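Long-range contacts in nisin leader peptide-processing serine protease NisP (Lactococcus lactis subsp. lactis, PDB 4MZD), which is a subtilisin-like serine protease that probably cleaves the leader peptide from precursor nisin during biosynthesis of this antibiotic: residues Tyr117-Gly125 against Glu134-Val142; Thr236-Gly247 against Asp277-Val288. One frame throughout, in Å; residues are numbered along the deposited sequence. Where two conformers were deposited one is given.

Interaction 1. Residues Tyr117-Gly125 against Glu134-Val142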
ATOM      1  N   TYR A 117      11.679  15.390  -3.257  1.00  9.53           N
ATOM      2  CA  TYR A 117      11.158  14.965  -4.549  1.00  9.60           C
ATOM      3  C   TYR A 117       9.657  14.724  -4.483  1.00  9.04           C
ATOM      4  O   TYR A 117       9.149  14.150  -3.521  1.00  9.28           O
ATOM      5  CB  TYR A 117      11.875  13.702  -5.031  1.00  9.84           C
ATOM      6  CG  TYR A 117      13.355  13.904  -5.210  1.00 10.38           C
ATOM      7  CD1 TYR A 117      13.877  14.301  -6.428  1.00 11.92           C
ATOM      8  CD2 TYR A 117      14.231  13.712  -4.153  1.00 12.43           C
ATOM      9  CE1 TYR A 117      15.237  14.499  -6.588  1.00 13.75           C
ATOM     10  CE2 TYR A 117      15.589  13.909  -4.301  1.00 13.79           C
ATOM     11  CZ  TYR A 117      16.087  14.301  -5.517  1.00 14.45           C
ATOM     12  OH  TYR A 117      17.445  14.488  -5.656  1.00 16.82           O
ATOM     13  N   PHE A 118       8.949  15.148  -5.521  1.00  9.10           N
ATOM     14  CA  PHE A 118       7.497  15.025  -5.524  1.00  9.11           C
ATOM     15  C   PHE A 118       6.982  15.281  -6.920  1.00  8.93           C
ATOM     16  O   PHE A 118       7.636  15.938  -7.728  1.00  9.76           O
ATOM     17  CB  PHE A 118       6.864  16.036  -4.560  1.00  9.67           C
ATOM     18  CG  PHE A 118       7.266  17.462  -4.838  1.00 10.27           C
ATOM     19  CD1 PHE A 118       6.536  18.255  -5.717  1.00 11.18           C
ATOM     20  CD2 PHE A 118       8.397  17.999  -4.241  1.00 11.71           C
ATOM     21  CE1 PHE A 118       6.925  19.559  -5.985  1.00 12.40           C
ATOM     22  CE2 PHE A 118       8.782  19.302  -4.499  1.00 13.03           C
ATOM     23  CZ  PHE A 118       8.048  20.079  -5.372  1.00 13.47           C
ATOM     24  N   LYS A 119       5.795  14.768  -7.203  1.00  8.62           N
ATOM     25  CA  LYS A 119       5.141  15.071  -8.459  1.00  8.73           C
ATOM     26  C   LYS A 119       3.665  14.746  -8.361  1.00  8.44           C
ATOM     27  O   LYS A 119       3.276  13.741  -7.774  1.00  8.55           O
ATOM     28  CB  LYS A 119       5.751  14.263  -9.602  1.00 10.47           C
ATOM     29  CG  LYS A 119       5.392  14.798 -10.979  1.00 13.29           C
ATOM     30  CD  LYS A 119       6.166  16.072 -11.302  1.00 17.02           C
ATOM     31  CE  LYS A 119       7.665  15.828 -11.368  1.00 18.87           C
ATOM     32  NZ  LYS A 119       8.424  17.076 -11.695  1.00 20.66           N
ATOM     33  N   ASN A 120       2.857  15.610  -8.961  1.00  8.68           N
ATOM     34  CA  ASN A 120       1.444  15.341  -9.179  1.00  9.22           C
ATOM     35  C   ASN A 120       1.248  14.750 -10.570  1.00  9.35           C
ATOM     36  O   ASN A 120       1.592  15.392 -11.569  1.00 10.77           O
ATOM     37  CB  ASN A 120       0.652  16.632  -9.047  1.00 10.22           C
ATOM     38  CG  ASN A 120      -0.814  16.441  -9.341  1.00 10.66           C
ATOM     39  OD1 ASN A 120      -1.372  15.363  -9.121  1.00 10.99           O
ATOM     40  ND2 ASN A 120      -1.456  17.492  -9.838  1.00 11.51           N
ATOM     41  N   LEU A 121       0.714  13.530 -10.622  1.00  8.82           N
ATOM     42  CA  LEU A 121       0.452  12.845 -11.887  1.00  9.74           C
ATOM     43  C   LEU A 121      -1.026  12.896 -12.273  1.00 10.05           C
ATOM     44  O   LEU A 121      -1.416  12.359 -13.307  1.00 12.12           O
ATOM     45  CB  LEU A 121       0.918  11.381 -11.835  1.00 10.81           C
ATOM     46  CG  LEU A 121       2.409  11.069 -11.655  1.00 11.80           C
ATOM     47  CD1 LEU A 121       3.250  11.857 -12.643  1.00 14.02           C
ATOM     48  CD2 LEU A 121       2.896  11.307 -10.218  1.00 11.66           C
ATOM     49  N   VAL A 122      -1.858  13.525 -11.449  1.00  9.37           N
ATOM     50  CA  VAL A 122      -3.282  13.620 -11.757  1.00  9.82           C
ATOM     51  C   VAL A 122      -3.483  14.695 -12.827  1.00 11.28           C
ATOM     52  O   VAL A 122      -3.113  15.848 -12.624  1.00 11.51           O
ATOM     53  CB  VAL A 122      -4.115  13.967 -10.508  1.00  9.73           C
ATOM     54  CG1 VAL A 122      -5.587  14.087 -10.876  1.00 11.13           C
ATOM     55  CG2 VAL A 122      -3.907  12.926  -9.417  1.00  9.23           C
ATOM     56  N   PRO A 123      -4.052  14.323 -13.986  1.00 12.23           N
ATOM     57  CA  PRO A 123      -4.199  15.318 -15.052  1.00 13.42           C
ATOM     58  C   PRO A 123      -5.282  16.329 -14.731  1.00 13.95           C
ATOM     59  O   PRO A 123      -6.095  16.112 -13.836  1.00 14.34           O
ATOM     60  CB  PRO A 123      -4.626  14.474 -16.255  1.00 14.18           C
ATOM     61  CG  PRO A 123      -5.336  13.315 -15.648  1.00 14.18           C
ATOM     62  CD  PRO A 123      -4.575  13.005 -14.383  1.00 12.61           C
ATOM     63  N   LYS A 124      -5.299  17.425 -15.480  1.00 14.88           N
ATOM     64  CA  LYS A 124      -6.384  18.383 -15.374  1.00 16.34           C
ATOM     65  C   LYS A 124      -7.719  17.666 -15.562  1.00 15.89           C
ATOM     66  O   LYS A 124      -7.876  16.848 -16.474  1.00 16.74           O
ATOM     67  CB  LYS A 124      -6.227  19.481 -16.423  1.00 18.89           C
ATOM     68  CG  LYS A 124      -7.261  20.583 -16.305  1.00 21.53           C
ATOM     69  CD  LYS A 124      -7.001  21.693 -17.300  1.00 24.12           C
ATOM     70  CE  LYS A 124      -7.987  22.831 -17.113  1.00 26.49           C
ATOM     71  NZ  LYS A 124      -7.776  23.902 -18.119  1.00 27.89           N
ATOM     72  N   GLY A 125      -8.670  17.954 -14.683  1.00 16.20           N
ATOM     73  CA  GLY A 125      -9.962  17.296 -14.731  1.00 15.86           C
ATOM     74  C   GLY A 125     -10.026  15.992 -13.955  1.00 14.35           C
ATOM     75  O   GLY A 125     -11.103  15.419 -13.804  1.00 14.81           O
ATOM     76  N   GLU A 134      -9.276  19.582 -10.220  1.00 23.60           N
ATOM     77  CA  GLU A 134      -7.919  19.125 -10.512  1.00 21.10           C
ATOM     78  C   GLU A 134      -7.295  19.936 -11.642  1.00 20.42           C
ATOM     79  O   GLU A 134      -7.826  19.982 -12.757  1.00 21.25           O
ATOM     80  CB  GLU A 134      -7.910  17.637 -10.853  1.00 19.74           C
ATOM     81  CG  GLU A 134      -8.217  16.761  -9.666  1.00 19.19           C
ATOM     82  CD  GLU A 134      -7.150  16.853  -8.595  1.00 19.00           C
ATOM     83  OE1 GLU A 134      -5.973  17.080  -8.942  1.00 19.74           O
ATOM     84  OE2 GLU A 134      -7.495  16.716  -7.408  1.00 19.73           O
ATOM     85  N   THR A 135      -6.153  20.552 -11.349  1.00 20.69           N
ATOM     86  CA  THR A 135      -5.531  21.511 -12.256  1.00 20.99           C
ATOM     87  C   THR A 135      -4.478  20.909 -13.187  1.00 20.47           C
ATOM     88  O   THR A 135      -4.152  21.498 -14.217  1.00 21.30           O
ATOM     89  CB  THR A 135      -4.844  22.636 -11.464  1.00 21.84           C
ATOM     90  OG1 THR A 135      -3.784  22.073 -10.684  1.00 21.76           O
ATOM     91  CG2 THR A 135      -5.835  23.326 -10.536  1.00 22.40           C
ATOM     92  N   GLY A 136      -3.937  19.749 -12.827  1.00 18.98           N
ATOM     93  CA  GLY A 136      -2.814  19.192 -13.560  1.00 17.87           C
ATOM     94  C   GLY A 136      -1.476  19.824 -13.196  1.00 16.81           C
ATOM     95  O   GLY A 136      -0.447  19.493 -13.782  1.00 18.58           O
ATOM     96  N   ASN A 137      -1.477  20.729 -12.227  1.00 14.83           N
ATOM     97  CA  ASN A 137      -0.237  21.364 -11.792  1.00 13.99           C
ATOM     98  C   ASN A 137       0.707  20.308 -11.217  1.00 12.36           C
ATOM     99  O   ASN A 137       0.366  19.647 -10.248  1.00 11.56           O
ATOM    100  CB  ASN A 137      -0.545  22.428 -10.744  1.00 14.30           C
ATOM    101  CG  ASN A 137       0.676  23.239 -10.352  1.00 14.70           C
ATOM    102  OD1 ASN A 137       1.786  22.721 -10.262  1.00 14.87           O
ATOM    103  ND2 ASN A 137       0.473  24.525 -10.117  1.00 15.81           N
ATOM    104  N   PRO A 138       1.903  20.140 -11.807  1.00 12.63           N
ATOM    105  CA  PRO A 138       2.769  19.040 -11.365  1.00 12.08           C
ATOM    106  C   PRO A 138       3.296  19.187  -9.943  1.00 10.14           C
ATOM    107  O   PRO A 138       3.825  18.217  -9.408  1.00 10.38           O
ATOM    108  CB  PRO A 138       3.931  19.084 -12.363  1.00 14.17           C
ATOM    109  CG  PRO A 138       3.929  20.470 -12.884  1.00 15.77           C
ATOM    110  CD  PRO A 138       2.483  20.858 -12.954  1.00 14.23           C
ATOM    111  N   SER A 139       3.162  20.369  -9.347  1.00 10.11           N
ATOM    112  CA  SER A 139       3.664  20.597  -7.996  1.00 10.36           C
ATOM    113  C   SER A 139       2.600  20.473  -6.910  1.00 10.68           C
ATOM    114  O   SER A 139       2.908  20.644  -5.726  1.00 12.28           O
ATOM    115  CB  SER A 139       4.330  21.970  -7.898  1.00 10.56           C
ATOM    116  OG  SER A 139       5.402  22.070  -8.810  1.00 11.80           O
ATOM    117  N   ASP A 140       1.362  20.177  -7.302  1.00 10.33           N
ATOM    118  CA  ASP A 140       0.245  20.120  -6.358  1.00 10.66           C
ATOM    119  C   ASP A 140       0.082  18.709  -5.813  1.00  9.92           C
ATOM    120  O   ASP A 140      -0.567  17.867  -6.436  1.00 10.63           O
ATOM    121  CB  ASP A 140      -1.043  20.564  -7.055  1.00 11.88           C
ATOM    122  CG  ASP A 140      -2.242  20.587  -6.124  1.00 13.39           C
ATOM    123  OD1 ASP A 140      -2.129  20.117  -4.971  1.00 13.73           O
ATOM    124  OD2 ASP A 140      -3.312  21.068  -6.557  1.00 15.97           O
ATOM    125  N   ILE A 141       0.686  18.460  -4.652  1.00  9.58           N
ATOM    126  CA  ILE A 141       0.629  17.140  -4.035  0.59  9.28           C
ATOM    127  C   ILE A 141      -0.191  17.121  -2.745  1.00  9.14           C
ATOM    128  O   ILE A 141      -0.111  16.183  -1.957  1.00  9.11           O
ATOM    129  CB  ILE A 141       2.041  16.523  -3.845  0.59  9.89           C
ATOM    130  CG1 ILE A 141       2.996  17.504  -3.154  0.59 11.16           C
ATOM    131  CG2 ILE A 141       2.614  16.097  -5.199  0.59  9.65           C
ATOM    132  CD1 ILE A 141       2.670  17.781  -1.702  0.59 11.77           C
ATOM    133  N   VAL A 142      -1.005  18.152  -2.555  1.00  9.02           N
ATOM    134  CA  VAL A 142      -1.862  18.237  -1.379  1.00  9.57           C
ATOM    135  C   VAL A 142      -2.876  17.086  -1.357  1.00  9.16           C
ATOM    136  O   VAL A 142      -3.473  16.750  -2.380  1.00 10.39           O
ATOM    137  CB  VAL A 142      -2.584  19.599  -1.340  1.00 10.87           C
ATOM    138  CG1 VAL A 142      -3.628  19.634  -0.237  1.00 12.30           C
ATOM    139  CG2 VAL A 142      -1.565  20.728  -1.177  1.00 12.08           C
TER
HETATM  140  O   HOH W   1      -4.257  17.731 -10.942  1.00 17.33           O
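Asn120 meets the loop 134-142 with both its backbone and its side chain. Its backbone N donates to Pro138 O at 2.8 Å, while ND2 reaches Asn137 O at 2.9 Å, with that oxygen lying in the amide plane of Asn120. Asn137 O is gripped from opposite faces of its own plane, by Asn120 ND2 and by Asp140 N, the latter closing the type I turn Asn137-Asp140. Further along, Gly125 N donates to Glu134 O over 2.9 Å. The apolar share is modest: the ring of Phe118 turns its edge to Ser139 CA, its CB lies 4.3 Å from Ile141 CG2, and CD of Lys119 lies 3.9 Å from Pro138 CB. With CG of Asn120 anti to the backbone N (chi1 177°), OD1 accepts from Val122 N in an Asx turn; this bond and those of ND2 together set the amide's rotation. A water with four bonds accepts from Asn120 ND2 and Gly136 N and donates to Val122 O and Glu134 OE1. Glu134 is itself held by salt bridges to Lys144 and Arg174. In this subtilisin-like domain the loop between strand 117-120 and helix 147-156 is thus held largely by polar bonds, Asn120 and the water linking the two backbones.

Interaction 2. Residues Thr236-Gly247 against Asp277-Val288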
ATOM      1  N   THR A 236      12.815  -1.706 -11.552  1.00 12.02           N
ATOM      2  CA  THR A 236      13.810  -2.722 -11.246  1.00 13.39           C
ATOM      3  C   THR A 236      15.171  -2.389 -11.857  1.00 14.50           C
ATOM      4  O   THR A 236      16.199  -2.496 -11.186  1.00 15.44           O
ATOM      5  CB  THR A 236      13.341  -4.090 -11.742  1.00 13.98           C
ATOM      6  OG1 THR A 236      12.131  -4.432 -11.058  1.00 13.94           O
ATOM      7  CG2 THR A 236      14.388  -5.150 -11.472  1.00 15.25           C
ATOM      8  N   ALA A 237      15.179  -1.979 -13.125  1.00 15.29           N
ATOM      9  CA  ALA A 237      16.423  -1.618 -13.807  1.00 16.70           C
ATOM     10  C   ALA A 237      17.142  -0.483 -13.077  1.00 17.65           C
ATOM     11  O   ALA A 237      18.367  -0.413 -13.084  1.00 19.52           O
ATOM     12  CB  ALA A 237      16.141  -1.227 -15.252  1.00 17.37           C
ATOM     13  N   LYS A 238      16.372   0.401 -12.451  1.00 16.35           N
ATOM     14  CA  LYS A 238      16.923   1.538 -11.717  1.00 16.05           C
ATOM     15  C   LYS A 238      17.349   1.167 -10.300  1.00 16.09           C
ATOM     16  O   LYS A 238      17.981   1.964  -9.610  1.00 18.18           O
ATOM     17  CB  LYS A 238      15.904   2.680 -11.659  1.00 17.33           C
ATOM     18  CG  LYS A 238      15.548   3.281 -13.012  1.00 19.38           C
ATOM     19  CD  LYS A 238      16.633   4.218 -13.521  1.00 21.52           C
ATOM     20  CE  LYS A 238      16.704   5.487 -12.689  1.00 22.98           C
ATOM     21  NZ  LYS A 238      17.658   6.483 -13.257  1.00 24.06           N
ATOM     22  N   GLY A 239      16.995  -0.036  -9.867  1.00 14.66           N
ATOM     23  CA  GLY A 239      17.369  -0.517  -8.551  1.00 14.07           C
ATOM     24  C   GLY A 239      16.316  -0.339  -7.472  1.00 12.54           C
ATOM     25  O   GLY A 239      16.624  -0.489  -6.291  1.00 13.60           O
ATOM     26  N   SER A 240      15.081  -0.035  -7.874  1.00 11.07           N
ATOM     27  CA  SER A 240      13.978   0.149  -6.933  1.00 10.39           C
ATOM     28  C   SER A 240      13.143  -1.115  -6.800  1.00 10.53           C
ATOM     29  O   SER A 240      13.067  -1.921  -7.728  1.00 12.28           O
ATOM     30  CB  SER A 240      13.072   1.296  -7.386  1.00 10.62           C
ATOM     31  OG  SER A 240      13.765   2.524  -7.401  1.00 11.31           O
ATOM     32  N   ILE A 241      12.508  -1.278  -5.642  1.00  9.74           N
ATOM     33  CA  ILE A 241      11.532  -2.330  -5.439  1.00  9.64           C
ATOM     34  C   ILE A 241      10.172  -1.694  -5.211  1.00  8.74           C
ATOM     35  O   ILE A 241      10.066  -0.632  -4.603  1.00  8.76           O
ATOM     36  CB  ILE A 241      11.915  -3.247  -4.257  1.00 11.76           C
ATOM     37  CG1 ILE A 241      11.114  -4.551  -4.314  1.00 14.38           C
ATOM     38  CG2 ILE A 241      11.739  -2.524  -2.923  1.00 12.44           C
ATOM     39  CD1 ILE A 241      11.705  -5.673  -3.494  1.00 16.43           C
ATOM     40  N   VAL A 242       9.139  -2.360  -5.714  1.00  8.48           N
ATOM     41  CA  VAL A 242       7.765  -1.910  -5.569  1.00  8.28           C
ATOM     42  C   VAL A 242       7.043  -2.834  -4.597  1.00  7.60           C
ATOM     43  O   VAL A 242       7.164  -4.058  -4.688  1.00  7.73           O
ATOM     44  CB  VAL A 242       7.058  -1.897  -6.936  1.00  9.58           C
ATOM     45  CG1 VAL A 242       5.584  -1.563  -6.781  1.00 10.87           C
ATOM     46  CG2 VAL A 242       7.755  -0.921  -7.880  1.00 11.00           C
ATOM     47  N   VAL A 243       6.312  -2.223  -3.668  1.00  7.33           N
ATOM     48  CA  VAL A 243       5.548  -2.911  -2.634  1.00  7.25           C
ATOM     49  C   VAL A 243       4.101  -2.477  -2.818  1.00  6.80           C
ATOM     50  O   VAL A 243       3.809  -1.282  -2.811  1.00  8.04           O
ATOM     51  CB  VAL A 243       6.056  -2.496  -1.234  1.00  7.89           C
ATOM     52  CG1 VAL A 243       5.370  -3.288  -0.136  1.00  8.08           C
ATOM     53  CG2 VAL A 243       7.575  -2.642  -1.142  1.00  8.83           C
ATOM     54  N   ALA A 244       3.197  -3.434  -3.013  1.00  6.62           N
ATOM     55  CA  ALA A 244       1.836  -3.113  -3.434  1.00  6.87           C
ATOM     56  C   ALA A 244       0.792  -3.879  -2.636  1.00  6.75           C
ATOM     57  O   ALA A 244       0.971  -5.063  -2.318  1.00  7.74           O
ATOM     58  CB  ALA A 244       1.670  -3.408  -4.923  1.00  8.28           C
ATOM     59  N   ALA A 245      -0.321  -3.208  -2.359  1.00  6.69           N
ATOM     60  CA  ALA A 245      -1.406  -3.809  -1.590  1.00  6.93           C
ATOM     61  C   ALA A 245      -2.251  -4.796  -2.382  1.00  7.27           C
ATOM     62  O   ALA A 245      -2.766  -4.456  -3.448  1.00  8.08           O
ATOM     63  CB  ALA A 245      -2.320  -2.726  -1.094  1.00  7.57           C
ATOM     64  N   LEU A 246      -2.454  -5.989  -1.835  1.00  7.39           N
ATOM     65  CA  LEU A 246      -3.522  -6.856  -2.319  1.00  8.02           C
ATOM     66  C   LEU A 246      -4.870  -6.184  -2.080  1.00  7.27           C
ATOM     67  O   LEU A 246      -5.017  -5.378  -1.170  1.00  7.36           O
ATOM     68  CB  LEU A 246      -3.498  -8.197  -1.591  1.00  8.85           C
ATOM     69  CG  LEU A 246      -2.353  -9.148  -1.924  1.00  9.95           C
ATOM     70  CD1 LEU A 246      -2.385 -10.341  -0.995  1.00 11.33           C
ATOM     71  CD2 LEU A 246      -2.412  -9.597  -3.376  1.00 11.51           C
ATOM     72  N   GLY A 247      -5.866  -6.544  -2.882  1.00  7.89           N
ATOM     73  CA  GLY A 247      -7.191  -5.972  -2.731  1.00  8.24           C
ATOM     74  C   GLY A 247      -7.863  -6.338  -1.421  1.00  7.60           C
ATOM     75  O   GLY A 247      -7.445  -7.267  -0.724  1.00  8.22           O
ATOM     76  N   ASP A 277      -4.716  -9.242  -9.816  1.00  9.45           N
ATOM     77  CA  ASP A 277      -4.774  -8.096  -8.911  1.00  9.71           C
ATOM     78  C   ASP A 277      -3.477  -7.329  -9.184  1.00  9.79           C
ATOM     79  O   ASP A 277      -2.388  -7.801  -8.852  1.00 10.35           O
ATOM     80  CB  ASP A 277      -4.845  -8.642  -7.472  1.00  9.56           C
ATOM     81  CG  ASP A 277      -5.183  -7.588  -6.426  1.00  9.62           C
ATOM     82  OD1 ASP A 277      -5.084  -6.381  -6.731  1.00 10.10           O
ATOM     83  OD2 ASP A 277      -5.521  -7.986  -5.284  1.00 10.09           O
ATOM     84  N   ALA A 278      -3.593  -6.185  -9.857  1.00  9.58           N
ATOM     85  CA  ALA A 278      -2.431  -5.424 -10.327  1.00  9.49           C
ATOM     86  C   ALA A 278      -2.264  -4.086  -9.595  1.00  9.14           C
ATOM     87  O   ALA A 278      -3.249  -3.404  -9.323  1.00  9.66           O
ATOM     88  CB  ALA A 278      -2.555  -5.183 -11.824  1.00 10.99           C
ATOM     89  N   PRO A 279      -1.011  -3.665  -9.335  1.00  8.84           N
ATOM     90  CA  PRO A 279       0.250  -4.280  -9.783  1.00  9.59           C
ATOM     91  C   PRO A 279       0.873  -5.314  -8.837  1.00  8.80           C
ATOM     92  O   PRO A 279       2.020  -5.702  -9.053  1.00 10.00           O
ATOM     93  CB  PRO A 279       1.184  -3.074  -9.909  1.00 10.72           C
ATOM     94  CG  PRO A 279       0.705  -2.149  -8.822  1.00 10.59           C
ATOM     95  CD  PRO A 279      -0.797  -2.299  -8.819  1.00  9.73           C
ATOM     96  N   SER A 280       0.142  -5.782  -7.835  1.00  8.67           N
ATOM     97  CA  SER A 280       0.731  -6.725  -6.883  1.00  9.65           C
ATOM     98  C   SER A 280       1.088  -8.084  -7.500  1.00  9.92           C
ATOM     99  O   SER A 280       1.922  -8.800  -6.956  1.00 12.10           O
ATOM    100  CB  SER A 280      -0.168  -6.921  -5.660  1.00 10.67           C
ATOM    101  OG  SER A 280      -1.356  -7.609  -6.003  1.00 10.97           O
ATOM    102  N   VAL A 281       0.469  -8.427  -8.628  1.00  9.89           N
ATOM    103  CA  VAL A 281       0.672  -9.726  -9.261  1.00 11.35           C
ATOM    104  C   VAL A 281       2.099  -9.960  -9.753  1.00 11.15           C
ATOM    105  O   VAL A 281       2.555 -11.100  -9.809  1.00 11.95           O
ATOM    106  CB  VAL A 281      -0.309  -9.909 -10.441  1.00 12.93           C
ATOM    107  CG1 VAL A 281      -0.070  -8.843 -11.505  1.00 13.00           C
ATOM    108  CG2 VAL A 281      -0.196 -11.313 -11.031  1.00 15.37           C
ATOM    109  N   PHE A 282       2.802  -8.897 -10.122  1.00 10.69           N
ATOM    110  CA  PHE A 282       4.086  -9.075 -10.789  1.00 11.41           C
ATOM    111  C   PHE A 282       5.114  -9.742  -9.891  1.00 12.14           C
ATOM    112  O   PHE A 282       5.211  -9.438  -8.704  1.00 11.34           O
ATOM    113  CB  PHE A 282       4.596  -7.746 -11.342  1.00 11.25           C
ATOM    114  CG  PHE A 282       3.737  -7.199 -12.438  1.00 10.65           C
ATOM    115  CD1 PHE A 282       3.816  -7.719 -13.719  1.00 11.77           C
ATOM    116  CD2 PHE A 282       2.812  -6.201 -12.185  1.00 11.35           C
ATOM    117  CE1 PHE A 282       3.001  -7.238 -14.727  1.00 12.70           C
ATOM    118  CE2 PHE A 282       1.993  -5.722 -13.191  1.00 12.49           C
ATOM    119  CZ  PHE A 282       2.090  -6.245 -14.466  1.00 12.95           C
ATOM    120  N   GLU A 283       5.882 -10.654 -10.478  1.00 14.26           N
ATOM    121  CA  GLU A 283       6.850 -11.450  -9.744  1.00 16.08           C
ATOM    122  C   GLU A 283       7.824 -10.607  -8.929  1.00 14.41           C
ATOM    123  O   GLU A 283       8.180 -10.972  -7.813  1.00 14.66           O
ATOM    124  CB  GLU A 283       7.634 -12.335 -10.714  1.00 20.07           C
ATOM    125  CG  GLU A 283       6.779 -13.274 -11.547  1.00 24.99           C
ATOM    126  CD  GLU A 283       6.276 -14.470 -10.761  1.00 29.14           C
ATOM    127  OE1 GLU A 283       6.710 -15.602 -11.063  1.00 30.64           O
ATOM    128  OE2 GLU A 283       5.445 -14.279  -9.849  1.00 31.02           O
ATOM    129  N   ASP A 284       8.265  -9.480  -9.477  1.00 12.84           N
ATOM    130  CA  ASP A 284       9.266  -8.682  -8.780  1.00 12.89           C
ATOM    131  C   ASP A 284       8.680  -7.752  -7.721  1.00 10.38           C
ATOM    132  O   ASP A 284       9.416  -7.170  -6.928  1.00 11.32           O
ATOM    133  CB  ASP A 284      10.122  -7.911  -9.781  1.00 15.65           C
ATOM    134  CG  ASP A 284      10.978  -8.833 -10.631  1.00 18.72           C
ATOM    135  OD1 ASP A 284      11.310  -9.943 -10.161  1.00 20.01           O
ATOM    136  OD2 ASP A 284      11.310  -8.455 -11.769  1.00 20.77           O
ATOM    137  N   VAL A 285       7.358  -7.623  -7.712  1.00  9.57           N
ATOM    138  CA  VAL A 285       6.664  -6.800  -6.730  1.00  8.86           C
ATOM    139  C   VAL A 285       6.460  -7.588  -5.439  1.00  9.06           C
ATOM    140  O   VAL A 285       6.227  -8.793  -5.471  1.00 10.45           O
ATOM    141  CB  VAL A 285       5.309  -6.312  -7.308  1.00  8.93           C
ATOM    142  CG1 VAL A 285       4.454  -5.619  -6.255  1.00  9.47           C
ATOM    143  CG2 VAL A 285       5.546  -5.398  -8.497  1.00  8.92           C
ATOM    144  N   ILE A 286       6.554  -6.904  -4.306  1.00  8.14           N
ATOM    145  CA  ILE A 286       6.184  -7.493  -3.023  1.00  8.43           C
ATOM    146  C   ILE A 286       4.709  -7.216  -2.774  1.00  7.87           C
ATOM    147  O   ILE A 286       4.313  -6.071  -2.575  1.00  8.60           O
ATOM    148  CB  ILE A 286       7.051  -6.926  -1.889  1.00  9.97           C
ATOM    149  CG1 ILE A 286       8.516  -7.285  -2.148  1.00 12.37           C
ATOM    150  CG2 ILE A 286       6.580  -7.442  -0.535  1.00 10.38           C
ATOM    151  CD1 ILE A 286       9.484  -6.681  -1.194  1.00 15.17           C
ATOM    152  N   ALA A 287       3.901  -8.272  -2.828  1.00  7.79           N
ATOM    153  CA  ALA A 287       2.465  -8.174  -2.579  1.00  7.81           C
ATOM    154  C   ALA A 287       2.199  -8.280  -1.089  1.00  7.58           C
ATOM    155  O   ALA A 287       2.731  -9.171  -0.420  1.00  8.86           O
ATOM    156  CB  ALA A 287       1.718  -9.275  -3.322  1.00  9.09           C
ATOM    157  N   VAL A 288       1.368  -7.375  -0.574  1.00  7.31           N
ATOM    158  CA  VAL A 288       1.108  -7.314   0.857  1.00  7.61           C
ATOM    159  C   VAL A 288      -0.382  -7.448   1.142  1.00  7.40           C
ATOM    160  O   VAL A 288      -1.202  -6.674   0.639  1.00  7.69           O
ATOM    161  CB  VAL A 288       1.617  -5.997   1.477  1.00  7.54           C
ATOM    162  CG1 VAL A 288       1.408  -6.027   2.978  1.00  8.14           C
ATOM    163  CG2 VAL A 288       3.090  -5.769   1.119  1.00  7.95           C
TER
HETATM  164  O   HOH W   2       9.418  -4.429  -7.599  1.00 14.22           O
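Asp277 OD2 accepts from Gly247 N at 2.8 Å through its syn lone pair, and Asn302 ND2 is a second donor to the same oxygen; OD1 forms a salt bridge with Arg488. CG of Asp277 stands anti to its backbone N (chi1 -169°), which carries the carboxylate across to the backbone just beyond strand 241-245. Along that strand the backbone pairs in parallel with 286-288: Ile286 N binds Val242 O, Ala244 N binds Ile286 O, Val288 N binds Ala244 O and Leu246 N binds Val288 O. These two neighbours belong to the central, mainly parallel sheet of the subtilisin fold, and the axes of segments 241-245 and 286-288 diverge by 23°. On the face bearing Val243, Ala245, Ile286 and Val288, CG1 of Val243 packs 3.6 Å from Val288 CG2, and helix 356-370 covers Val243, Ala245 and Ile286. The side chain of Ala245 lies about 5 Å from that of Ser353, the predicted nucleophile. At the strand's start, CD1 of Ile241 and CD1 of Ile286 press together at 3.4 Å, closer than usual for methyl groups. On the other face, Ala244 CB faces Val285 CG1, 3.8 Å away, and the turn at Pro279 and Ser280. Leu246 sends CD2 to 3.5 Å from Ser280 OG. A water bridges Val242 N and Asp284 O.

Following the chain, interaction 1 comes first: after strand 117-120 the chain leaves the sheet and returns after eight intervening residues, so 134-142 closes a local loop ahead of helix 147-156, which carries His147 of the predicted triad. That contact is complete before interaction 2 opens, so the two run in series and neither nests in nor crosses the other. Interaction 2 spans a longer connection, from helix 222-238 and strand 241-245 through helix 256-264 and strand 275-278 to strand 286-291. Both contacts reach the same sheet, strand 117-120 pairing with 169-174 and strand 241-245 with 200-210. Their centres are 23 Å apart, and their nearest atoms about 11 Å.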